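Local coordinates for pollen receptor-like kinase 3 (Arabidopsis thaliana, PDB 5WLS), which probably acts as a pollen cell-surface receptor kinase, sensing extracellular signals through the leucine-rich repeat ectodomain described here, which resembles the SERK co-receptors, at residues K8-D17 against I46-T56; I154-K165 against I178-E189. All coordinates share one frame; numbering follows the deposited sequence.

How the contacts relate
Contact 1 and contact 2 sit on opposite sides of the chain's centre, their centres about 35 Å apart and their nearest atoms about 17 Å apart, without touching. Contact 1 closes before contact 2 opens along the chain. Contact 1 joins the end of helix 3-9 and the loop after it, within the N-terminal capping region, to the turn that follows strand 42-47; contact 2 lies in the later repeats and joins the loop before strand 166-168 to helix 180-183 and the start of strand 189-191. Strands 42-47, 166-168 and 189-191 belong to one sheet running the length of the solenoid. Together the two contacts illustrate how a repeat protein is held by neighbour-to-neighbour contacts, without long-range closure.

Contact 1 (K8-D17 against I46-T56); sequences KRSVNITKGD and IHVTRLGLSGT. With NAG (2-acetamido-2-deoxy-beta-D-glucopyranose), chain E.
The carbonyl oxygen of Leu51 receives two backbone N-H groups from the other segment, a short bond from Lys15 N at 2.7 Å and a longer one from Thr14 N. The Thr14 donor lies in the carbonyl plane, whereas that of Lys15 stands 49° out of it. Next door, the Thr14 hydroxyl OG1 donates to Gly52 O at 2.7 Å. Its position between backbone N and carbonyl carbon (chi1 67°) brings OG1 onto Gly52, close to Gly52 CA (3.3 Å). Further along, Asn12 O accepts from Ser54 N at 3.0 Å and weakly from Gly55 N.

Beside these backbone bonds, Ile13 crosses Leu51 obliquely, CD1 to CD1 at 3.9 Å, while its CB rests on Leu53 CD2. The Arg9 chain, bent at chi2 and chi3, brings NH2 to 3.9 Å from Leu51 CD1 and sets the guanidinium edge against Val48 CG1. The same group donates from NH1 to Asp17 O at 3.0 Å and makes a cation-pi contact with Trp21. Asn12 carries an N-linked glycan, ND2 bonded to C1 of the sugar, whose acetamido methyl C8 lies 3.6 Å from Thr56 OG1.

Main-chain bonds and one threonine hydroxyl thus fix the capping loop to the turn after strand 42-47, so its attachment depends mostly on backbone shape, with the glycan at the Asn12 end.

Contact 2 (I154-K165 against I178-E189); sequences IPPLTDGNKVLK and IPITISDRKNLE
Polar bonding between these neighbouring repeats centres on Arg185, which turns NH1 and NH2 end-on to a single acceptor, Asn161 O, at 2.9 and 3.2 Å. That oxygen lies within 5° of the guanidinium plane. On the same group, NE donates to Thr181 O at 2.9 Å, and NH2 donates to a water that also lies within bonding distance of Leu157 O and Asp159 OD1. The chain reaches this far because it is extended from CG to NE. Asn161 is itself held: OD1 takes the N-H of Val163, an Asx turn, and that of Leu164, which extends it to an Asx motif, and ND2 donates to Leu137 O and Leu140 O, ahead of strand 142-144. Two further bonds cross the contact. Leu157 N points nearly straight at Thr181 OG1 (3.2 Å, 165°), and Glu189 N reaches Lys165 O at 2.9 Å where the chain enters strand 189-191.

A methyl-over-guanidinium contact is separate: Leu157 CD2 sits 3.1 Å above one face of the Arg185 group, offset toward its rim. Apolar contacts fill the inner side. Leu157 CB meets Ile182 CG1, Ile154 crosses both Pro179 and Ile182 at about a right angle, and Leu164 CD2 packs on Leu188 CD1 at 3.7 Å.

One arginine therefore ties the main chains of two successive leucine-rich repeats together beside an aliphatic core, and the carbonyl oxygens and water probably stabilise its positive charge.

Contact 1 (K8-D17 against I46-T56)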
loop_
_atom_site.group_PDB
_atom_site.type_symbol
_atom_site.label_atom_id
_atom_site.label_comp_id
_atom_site.label_asym_id
_atom_site.label_seq_id
_atom_site.Cartn_x
_atom_site.Cartn_y
_atom_site.Cartn_z
ATOM N N LYS A 8 -1.770 -14.879 -12.095
ATOM C CA LYS A 8 -1.027 -14.089 -11.127
ATOM C C LYS A 8 -0.053 -14.955 -10.339
ATOM O O LYS A 8 1.058 -14.515 -10.018
ATOM C CB LYS A 8 -2.002 -13.378 -10.190
ATOM C CG LYS A 8 -1.381 -12.285 -9.355
ATOM C CD LYS A 8 -1.116 -12.777 -7.947
ATOM C CE LYS A 8 -0.587 -11.664 -7.070
ATOM N NZ LYS A 8 -0.275 -12.162 -5.705
ATOM N N ARG A 9 -0.445 -16.188 -10.020
ATOM C CA ARG A 9 0.486 -17.088 -9.347
ATOM C C ARG A 9 1.693 -17.430 -10.211
ATOM O O ARG A 9 2.787 -17.654 -9.676
ATOM C CB ARG A 9 -0.237 -18.369 -8.942
ATOM C CG ARG A 9 0.677 -19.421 -8.392
ATOM C CD ARG A 9 0.054 -20.120 -7.219
ATOM N NE ARG A 9 -0.112 -19.273 -6.041
ATOM C CZ ARG A 9 0.584 -19.421 -4.920
ATOM N NH1 ARG A 9 1.532 -20.337 -4.850
ATOM N NH2 ARG A 9 0.361 -18.628 -3.886
ATOM N N SER A 10 1.527 -17.429 -11.529
ATOM C CA SER A 10 2.555 -17.913 -12.442
ATOM C C SER A 10 3.507 -16.796 -12.853
ATOM O O SER A 10 3.712 -16.542 -14.039
ATOM C CB SER A 10 1.901 -18.551 -13.659
ATOM O OG SER A 10 2.865 -19.132 -14.523
ATOM N N VAL A 11 4.088 -16.101 -11.876
ATOM C CA VAL A 11 5.136 -15.141 -12.193
ATOM C C VAL A 11 6.488 -15.645 -11.683
ATOM O O VAL A 11 7.305 -16.116 -12.480
ATOM C CB VAL A 11 4.770 -13.725 -11.695
ATOM C CG1 VAL A 11 4.590 -13.626 -10.169
ATOM C CG2 VAL A 11 5.799 -12.748 -12.197
ATOM N N ASN A 12 6.730 -15.573 -10.371
ATOM C CA ASN A 12 7.960 -16.081 -9.767
ATOM C C ASN A 12 7.807 -16.172 -8.254
ATOM O O ASN A 12 7.707 -15.152 -7.563
ATOM C CB ASN A 12 9.161 -15.200 -10.127
ATOM C CG ASN A 12 9.917 -15.718 -11.331
ATOM O OD1 ASN A 12 10.144 -16.921 -11.461
ATOM N ND2 ASN A 12 10.299 -14.810 -12.228
ATOM N N ILE A 13 7.793 -17.397 -7.737
ATOM C CA ILE A 13 7.735 -17.670 -6.305
ATOM C C ILE A 13 8.929 -18.547 -5.945
ATOM O O ILE A 13 9.215 -19.528 -6.641
ATOM C CB ILE A 13 6.397 -18.337 -5.931
ATOM C CG1 ILE A 13 6.439 -18.952 -4.534
ATOM C CG2 ILE A 13 6.009 -19.372 -6.981
ATOM C CD1 ILE A 13 5.119 -19.572 -4.125
ATOM N N THR A 14 9.629 -18.193 -4.860
ATOM C CA THR A 14 10.892 -18.837 -4.522
ATOM C C THR A 14 10.912 -19.556 -3.178
ATOM O O THR A 14 11.866 -20.296 -2.916
ATOM C CB THR A 14 12.038 -17.812 -4.529
ATOM O OG1 THR A 14 11.857 -16.879 -3.457
ATOM C CG2 THR A 14 12.079 -17.061 -5.851
ATOM N N LYS A 15 9.909 -19.369 -2.324
ATOM C CA LYS A 15 9.852 -20.056 -1.034
ATOM C C LYS A 15 8.417 -20.503 -0.801
ATOM O O LYS A 15 7.537 -19.670 -0.592
ATOM C CB LYS A 15 10.323 -19.155 0.109
ATOM C CG LYS A 15 11.650 -18.457 -0.117
ATOM C CD LYS A 15 12.822 -19.395 0.114
ATOM C CE LYS A 15 14.133 -18.747 -0.304
ATOM N NZ LYS A 15 15.296 -19.645 -0.064
ATOM N N GLY A 16 8.171 -21.805 -0.837
ATOM C CA GLY A 16 6.828 -22.313 -0.627
ATOM C C GLY A 16 6.142 -22.683 -1.924
ATOM O O GLY A 16 6.709 -22.622 -3.020
ATOM N N ASP A 17 4.869 -23.050 -1.783
ATOM C CA ASP A 17 4.162 -23.752 -2.845
ATOM C C ASP A 17 2.786 -23.164 -3.123
ATOM O O ASP A 17 2.440 -22.103 -2.593
ATOM C CB ASP A 17 4.056 -25.233 -2.490
ATOM C CG ASP A 17 3.535 -25.457 -1.088
ATOM O OD1 ASP A 17 3.246 -24.464 -0.390
ATOM O OD2 ASP A 17 3.413 -26.635 -0.686
ATOM N N ILE A 46 -6.602 -11.042 -1.580
ATOM C CA ILE A 46 -5.460 -11.929 -1.770
ATOM C C ILE A 46 -4.487 -11.675 -0.630
ATOM O O ILE A 46 -4.076 -10.531 -0.402
ATOM C CB ILE A 46 -4.777 -11.715 -3.133
ATOM C CG1 ILE A 46 -5.707 -12.135 -4.274
ATOM C CG2 ILE A 46 -3.463 -12.481 -3.198
ATOM C CD1 ILE A 46 -5.182 -11.782 -5.652
ATOM N N HIS A 47 -4.129 -12.735 0.090
ATOM C CA HIS A 47 -3.307 -12.637 1.296
ATOM C C HIS A 47 -2.224 -13.711 1.222
ATOM O O HIS A 47 -2.386 -14.801 1.775
ATOM C CB HIS A 47 -4.187 -12.783 2.542
ATOM C CG HIS A 47 -3.456 -12.603 3.837
ATOM N ND1 HIS A 47 -4.101 -12.612 5.055
ATOM C CD2 HIS A 47 -2.141 -12.428 4.109
ATOM C CE1 HIS A 47 -3.217 -12.439 6.021
ATOM N NE2 HIS A 47 -2.019 -12.328 5.474
ATOM N N VAL A 48 -1.114 -13.403 0.554
ATOM C CA VAL A 48 0.008 -14.329 0.445
ATOM C C VAL A 48 1.272 -13.612 0.903
ATOM O O VAL A 48 1.608 -12.536 0.392
ATOM C CB VAL A 48 0.167 -14.893 -0.979
ATOM C CG1 VAL A 48 -0.978 -15.839 -1.290
ATOM C CG2 VAL A 48 0.198 -13.789 -2.010
ATOM N N THR A 49 1.961 -14.200 1.881
ATOM C CA THR A 49 3.103 -13.568 2.527
ATOM C C THR A 49 4.206 -14.592 2.750
ATOM O O THR A 49 3.943 -15.787 2.910
ATOM C CB THR A 49 2.719 -12.936 3.876
ATOM O OG1 THR A 49 2.136 -13.932 4.725
ATOM C CG2 THR A 49 1.735 -11.794 3.680
ATOM N N ARG A 50 5.449 -14.104 2.760
ATOM C CA ARG A 50 6.626 -14.913 3.090
ATOM C C ARG A 50 6.764 -16.105 2.147
ATOM O O ARG A 50 7.060 -17.226 2.569
ATOM C CB ARG A 50 6.582 -15.383 4.543
ATOM C CG ARG A 50 6.334 -14.278 5.553
ATOM C CD ARG A 50 6.591 -14.763 6.966
ATOM N NE ARG A 50 6.112 -13.812 7.963
ATOM C CZ ARG A 50 6.842 -12.848 8.511
ATOM N NH1 ARG A 50 8.114 -12.692 8.171
ATOM N NH2 ARG A 50 6.295 -12.041 9.409
ATOM N N LEU A 51 6.550 -15.868 0.857
ATOM C CA LEU A 51 6.775 -16.885 -0.157
ATOM C C LEU A 51 7.944 -16.538 -1.065
ATOM O O LEU A 51 8.194 -17.253 -2.042
ATOM C CB LEU A 51 5.515 -17.105 -0.994
ATOM C CG LEU A 51 4.300 -17.742 -0.319
ATOM C CD1 LEU A 51 3.123 -17.772 -1.284
ATOM C CD2 LEU A 51 4.602 -19.139 0.201
ATOM N N GLY A 52 8.667 -15.465 -0.764
ATOM C CA GLY A 52 9.772 -15.074 -1.612
ATOM C C GLY A 52 9.337 -14.685 -3.003
ATOM O O GLY A 52 10.080 -14.923 -3.962
ATOM N N LEU A 53 8.132 -14.128 -3.148
ATOM C CA LEU A 53 7.691 -13.673 -4.459
ATOM C C LEU A 53 8.702 -12.691 -5.021
ATOM O O LEU A 53 8.916 -11.610 -4.463
ATOM C CB LEU A 53 6.303 -13.032 -4.381
ATOM C CG LEU A 53 5.177 -13.785 -3.677
ATOM C CD1 LEU A 53 3.909 -12.956 -3.664
ATOM C CD2 LEU A 53 4.926 -15.084 -4.424
ATOM N N SER A 54 9.330 -13.086 -6.122
ATOM C CA SER A 54 10.428 -12.347 -6.713
ATOM C C SER A 54 10.084 -11.773 -8.075
ATOM O O SER A 54 10.888 -11.020 -8.635
ATOM C CB SER A 54 11.663 -13.251 -6.839
ATOM O OG SER A 54 12.690 -12.613 -7.577
ATOM N N GLY A 55 8.922 -12.102 -8.615
ATOM C CA GLY A 55 8.555 -11.724 -9.960
ATOM C C GLY A 55 7.889 -10.371 -10.022
ATOM O O GLY A 55 8.187 -9.463 -9.238
ATOM N N THR A 56 6.978 -10.236 -10.976
ATOM C CA THR A 56 6.311 -8.984 -11.288
ATOM C C THR A 56 4.805 -9.174 -11.179
ATOM O O THR A 56 4.261 -10.177 -11.648
ATOM C CB THR A 56 6.689 -8.513 -12.697
ATOM O OG1 THR A 56 8.044 -8.048 -12.697
ATOM C CG2 THR A 56 5.784 -7.380 -13.149
HETATM C C1 NAG E . 11.013 -15.105 -13.452
HETATM C C2 NAG E . 11.971 -13.987 -13.838
HETATM C C3 NAG E . 12.544 -14.256 -15.222
HETATM C C4 NAG E . 13.210 -15.627 -15.251
HETATM C C5 NAG E . 12.242 -16.707 -14.762
HETATM C C6 NAG E . 12.896 -18.060 -14.612
HETATM C C7 NAG E . 11.398 -11.875 -12.733
HETATM C C8 NAG E . 10.666 -10.573 -12.846
HETATM N N2 NAG E . 11.316 -12.689 -13.791
HETATM O O3 NAG E . 13.484 -13.242 -15.560
HETATM O O4 NAG E . 13.630 -15.938 -16.574
HETATM O O5 NAG E . 11.713 -16.360 -13.471
HETATM O O6 NAG E . 12.397 -18.758 -13.479
HETATM O O7 NAG E . 12.035 -12.179 -11.729
#

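Contact 2 (I154-K165 against I178-E189)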
loop_
_atom_site.group_PDB
_atom_site.type_symbol
_atom_site.label_atom_id
_atom_site.label_comp_id
_atom_site.label_asym_id
_atom_site.label_seq_id
_atom_site.Cartn_x
_atom_site.Cartn_y
_atom_site.Cartn_z
ATOM N N ILE A 154 6.321 17.064 2.960
ATOM C CA ILE A 154 5.110 16.250 3.071
ATOM C C ILE A 154 3.940 17.040 2.493
ATOM O O ILE A 154 3.751 18.208 2.863
ATOM C CB ILE A 154 4.853 15.871 4.526
ATOM C CG1 ILE A 154 6.034 15.075 5.085
ATOM C CG2 ILE A 154 3.562 15.073 4.648
ATOM C CD1 ILE A 154 6.056 14.999 6.597
ATOM N N PRO A 155 3.150 16.455 1.589
ATOM C CA PRO A 155 2.013 17.190 1.040
ATOM C C PRO A 155 0.989 17.479 2.120
ATOM O O PRO A 155 0.902 16.752 3.125
ATOM C CB PRO A 155 1.451 16.227 -0.022
ATOM C CG PRO A 155 2.582 15.312 -0.347
ATOM C CD PRO A 155 3.342 15.153 0.930
ATOM N N PRO A 156 0.196 18.536 1.964
ATOM C CA PRO A 156 -0.846 18.818 2.955
ATOM C C PRO A 156 -1.959 17.787 2.881
ATOM O O PRO A 156 -2.221 17.194 1.831
ATOM C CB PRO A 156 -1.349 20.211 2.555
ATOM C CG PRO A 156 -1.054 20.299 1.093
ATOM C CD PRO A 156 0.232 19.546 0.893
ATOM N N LEU A 157 -2.628 17.589 4.012
ATOM C CA LEU A 157 -3.747 16.663 4.103
ATOM C C LEU A 157 -5.051 17.440 4.003
ATOM O O LEU A 157 -5.235 18.448 4.695
ATOM C CB LEU A 157 -3.686 15.862 5.404
ATOM C CG LEU A 157 -4.849 14.930 5.736
ATOM C CD1 LEU A 157 -4.909 13.755 4.779
ATOM C CD2 LEU A 157 -4.684 14.431 7.150
ATOM N N THR A 158 -5.952 16.968 3.146
ATOM C CA THR A 158 -7.184 17.694 2.871
ATOM C C THR A 158 -8.113 17.677 4.077
ATOM O O THR A 158 -8.243 16.663 4.769
ATOM C CB THR A 158 -7.888 17.097 1.652
ATOM O OG1 THR A 158 -9.139 17.762 1.443
ATOM C CG2 THR A 158 -8.129 15.606 1.844
ATOM N N ASP A 159 -8.747 18.824 4.341
ATOM C CA ASP A 159 -9.725 18.906 5.421
ATOM C C ASP A 159 -10.879 17.933 5.226
ATOM O O ASP A 159 -11.586 17.626 6.191
ATOM C CB ASP A 159 -10.274 20.329 5.544
ATOM C CG ASP A 159 -9.274 21.287 6.151
ATOM O OD1 ASP A 159 -8.413 20.837 6.936
ATOM O OD2 ASP A 159 -9.355 22.495 5.848
ATOM N N GLY A 160 -11.082 17.440 4.003
ATOM C CA GLY A 160 -12.138 16.477 3.760
ATOM C C GLY A 160 -11.902 15.140 4.429
ATOM O O GLY A 160 -12.847 14.357 4.577
ATOM N N ASN A 161 -10.663 14.861 4.833
ATOM C CA ASN A 161 -10.365 13.637 5.564
ATOM C C ASN A 161 -10.717 13.843 7.033
ATOM O O ASN A 161 -10.224 14.780 7.672
ATOM C CB ASN A 161 -8.893 13.256 5.408
ATOM C CG ASN A 161 -8.555 11.915 6.044
ATOM O OD1 ASN A 161 -8.925 11.634 7.184
ATOM N ND2 ASN A 161 -7.847 11.074 5.297
ATOM N N LYS A 162 -11.570 12.965 7.565
ATOM C CA LYS A 162 -11.941 12.987 8.975
ATOM C C LYS A 162 -11.711 11.636 9.646
ATOM O O LYS A 162 -12.240 11.396 10.738
ATOM C CB LYS A 162 -13.403 13.415 9.154
ATOM C CG LYS A 162 -13.678 14.908 8.958
ATOM C CD LYS A 162 -13.738 15.317 7.494
ATOM C CE LYS A 162 -14.432 16.660 7.328
ATOM N NZ LYS A 162 -13.517 17.800 7.621
ATOM N N VAL A 163 -10.935 10.746 9.025
ATOM C CA VAL A 163 -10.856 9.364 9.491
ATOM C C VAL A 163 -9.421 8.885 9.683
ATOM O O VAL A 163 -9.195 7.810 10.252
ATOM C CB VAL A 163 -11.604 8.423 8.531
ATOM C CG1 VAL A 163 -13.093 8.733 8.529
ATOM C CG2 VAL A 163 -11.032 8.543 7.128
ATOM N N LEU A 164 -8.442 9.652 9.203
ATOM C CA LEU A 164 -7.051 9.230 9.347
ATOM C C LEU A 164 -6.675 9.130 10.820
ATOM O O LEU A 164 -6.613 10.146 11.519
ATOM C CB LEU A 164 -6.100 10.190 8.627
ATOM C CG LEU A 164 -4.621 9.773 8.665
ATOM C CD1 LEU A 164 -4.319 8.734 7.593
ATOM C CD2 LEU A 164 -3.693 10.974 8.538
ATOM N N LYS A 165 -6.430 7.913 11.306
ATOM C CA LYS A 165 -6.081 7.708 12.704
ATOM C C LYS A 165 -4.645 7.251 12.920
ATOM O O LYS A 165 -4.168 7.304 14.058
ATOM C CB LYS A 165 -7.030 6.687 13.355
ATOM C CG LYS A 165 -7.166 5.366 12.613
ATOM C CD LYS A 165 -7.715 4.290 13.544
ATOM C CE LYS A 165 -7.607 2.898 12.942
ATOM N NZ LYS A 165 -8.784 2.563 12.094
ATOM N N ILE A 178 6.547 20.071 9.008
ATOM C CA ILE A 178 5.451 19.098 9.010
ATOM C C ILE A 178 4.128 19.845 8.874
ATOM O O ILE A 178 3.885 20.812 9.619
ATOM C CB ILE A 178 5.487 18.244 10.275
ATOM C CG1 ILE A 178 6.578 17.182 10.134
ATOM C CG2 ILE A 178 4.133 17.592 10.529
ATOM C CD1 ILE A 178 6.704 16.277 11.310
ATOM N N PRO A 179 3.269 19.464 7.931
ATOM C CA PRO A 179 2.042 20.233 7.686
ATOM C C PRO A 179 1.164 20.289 8.927
ATOM O O PRO A 179 0.916 19.272 9.580
ATOM C CB PRO A 179 1.364 19.460 6.547
ATOM C CG PRO A 179 2.471 18.690 5.893
ATOM C CD PRO A 179 3.408 18.329 7.003
ATOM N N ILE A 180 0.697 21.496 9.259
ATOM C CA ILE A 180 -0.191 21.638 10.405
ATOM C C ILE A 180 -1.563 21.035 10.129
ATOM O O ILE A 180 -2.312 20.761 11.075
ATOM C CB ILE A 180 -0.325 23.114 10.832
ATOM C CG1 ILE A 180 -1.014 23.942 9.745
ATOM C CG2 ILE A 180 1.038 23.697 11.186
ATOM C CD1 ILE A 180 -1.386 25.336 10.199
ATOM N N THR A 181 -1.923 20.829 8.856
ATOM C CA THR A 181 -3.100 20.023 8.541
ATOM C C THR A 181 -3.016 18.643 9.183
ATOM O O THR A 181 -4.050 18.034 9.483
ATOM C CB THR A 181 -3.278 19.898 7.027
ATOM O OG1 THR A 181 -2.009 19.671 6.404
ATOM C CG2 THR A 181 -3.884 21.181 6.463
ATOM N N ILE A 182 -1.805 18.129 9.385
ATOM C CA ILE A 182 -1.614 16.838 10.039
ATOM C C ILE A 182 -1.444 17.003 11.545
ATOM O O ILE A 182 -2.096 16.317 12.335
ATOM C CB ILE A 182 -0.403 16.106 9.422
ATOM C CG1 ILE A 182 -0.680 15.717 7.972
ATOM C CG2 ILE A 182 -0.046 14.877 10.245
ATOM C CD1 ILE A 182 0.558 15.262 7.224
ATOM N N SER A 183 -0.572 17.924 11.964
ATOM C CA SER A 183 -0.163 17.988 13.363
ATOM C C SER A 183 -1.236 18.574 14.274
ATOM O O SER A 183 -1.188 18.342 15.487
ATOM C CB SER A 183 1.130 18.794 13.495
ATOM O OG SER A 183 0.986 20.090 12.944
ATOM N N ASP A 184 -2.195 19.331 13.735
ATOM C CA ASP A 184 -3.264 19.862 14.577
ATOM C C ASP A 184 -4.258 18.794 15.012
ATOM O O ASP A 184 -4.983 19.005 15.991
ATOM C CB ASP A 184 -4.027 20.973 13.850
ATOM C CG ASP A 184 -3.305 22.303 13.887
ATOM O OD1 ASP A 184 -2.429 22.488 14.758
ATOM O OD2 ASP A 184 -3.629 23.174 13.053
ATOM N N ARG A 185 -4.307 17.662 14.317
ATOM C CA ARG A 185 -5.371 16.694 14.550
ATOM C C ARG A 185 -5.172 15.980 15.883
ATOM O O ARG A 185 -4.063 15.551 16.215
ATOM C CB ARG A 185 -5.428 15.696 13.397
ATOM C CG ARG A 185 -5.585 16.378 12.047
ATOM C CD ARG A 185 -5.603 15.380 10.911
ATOM N NE ARG A 185 -6.035 15.996 9.658
ATOM C CZ ARG A 185 -7.147 15.682 9.002
ATOM N NH1 ARG A 185 -7.961 14.751 9.472
ATOM N NH2 ARG A 185 -7.438 16.298 7.864
ATOM N N LYS A 186 -6.259 15.848 16.642
ATOM C CA LYS A 186 -6.217 15.361 18.015
ATOM C C LYS A 186 -6.568 13.883 18.147
ATOM O O LYS A 186 -6.570 13.359 19.265
ATOM C CB LYS A 186 -7.159 16.190 18.894
ATOM N N ASN A 187 -6.861 13.198 17.040
ATOM C CA ASN A 187 -7.194 11.779 17.060
ATOM C C ASN A 187 -6.236 10.968 16.198
ATOM O O ASN A 187 -6.585 9.878 15.735
ATOM C CB ASN A 187 -8.639 11.564 16.606
ATOM C CG ASN A 187 -8.942 12.240 15.278
ATOM O OD1 ASN A 187 -8.048 12.763 14.613
ATOM N ND2 ASN A 187 -10.213 12.241 14.892
ATOM N N LEU A 188 -5.036 11.488 15.969
ATOM C CA LEU A 188 -4.117 10.980 14.958
ATOM C C LEU A 188 -2.838 10.485 15.624
ATOM O O LEU A 188 -2.046 11.289 16.129
ATOM C CB LEU A 188 -3.806 12.074 13.935
ATOM C CG LEU A 188 -2.821 11.770 12.812
ATOM C CD1 LEU A 188 -3.148 10.440 12.154
ATOM C CD2 LEU A 188 -2.809 12.900 11.787
ATOM N N GLU A 189 -2.640 9.172 15.650
ATOM C CA GLU A 189 -1.328 8.634 15.999
ATOM C C GLU A 189 -0.384 8.894 14.831
ATOM O O GLU A 189 -0.511 8.273 13.773
ATOM C CB GLU A 189 -1.395 7.142 16.331
ATOM C CG GLU A 189 -0.146 6.638 17.059
ATOM C CD GLU A 189 -0.056 5.119 17.123
ATOM O OE1 GLU A 189 -1.038 4.447 16.748
ATOM O OE2 GLU A 189 1.013 4.599 17.512
HETATM O O HOH W 1 -6.486 18.454 7.039
#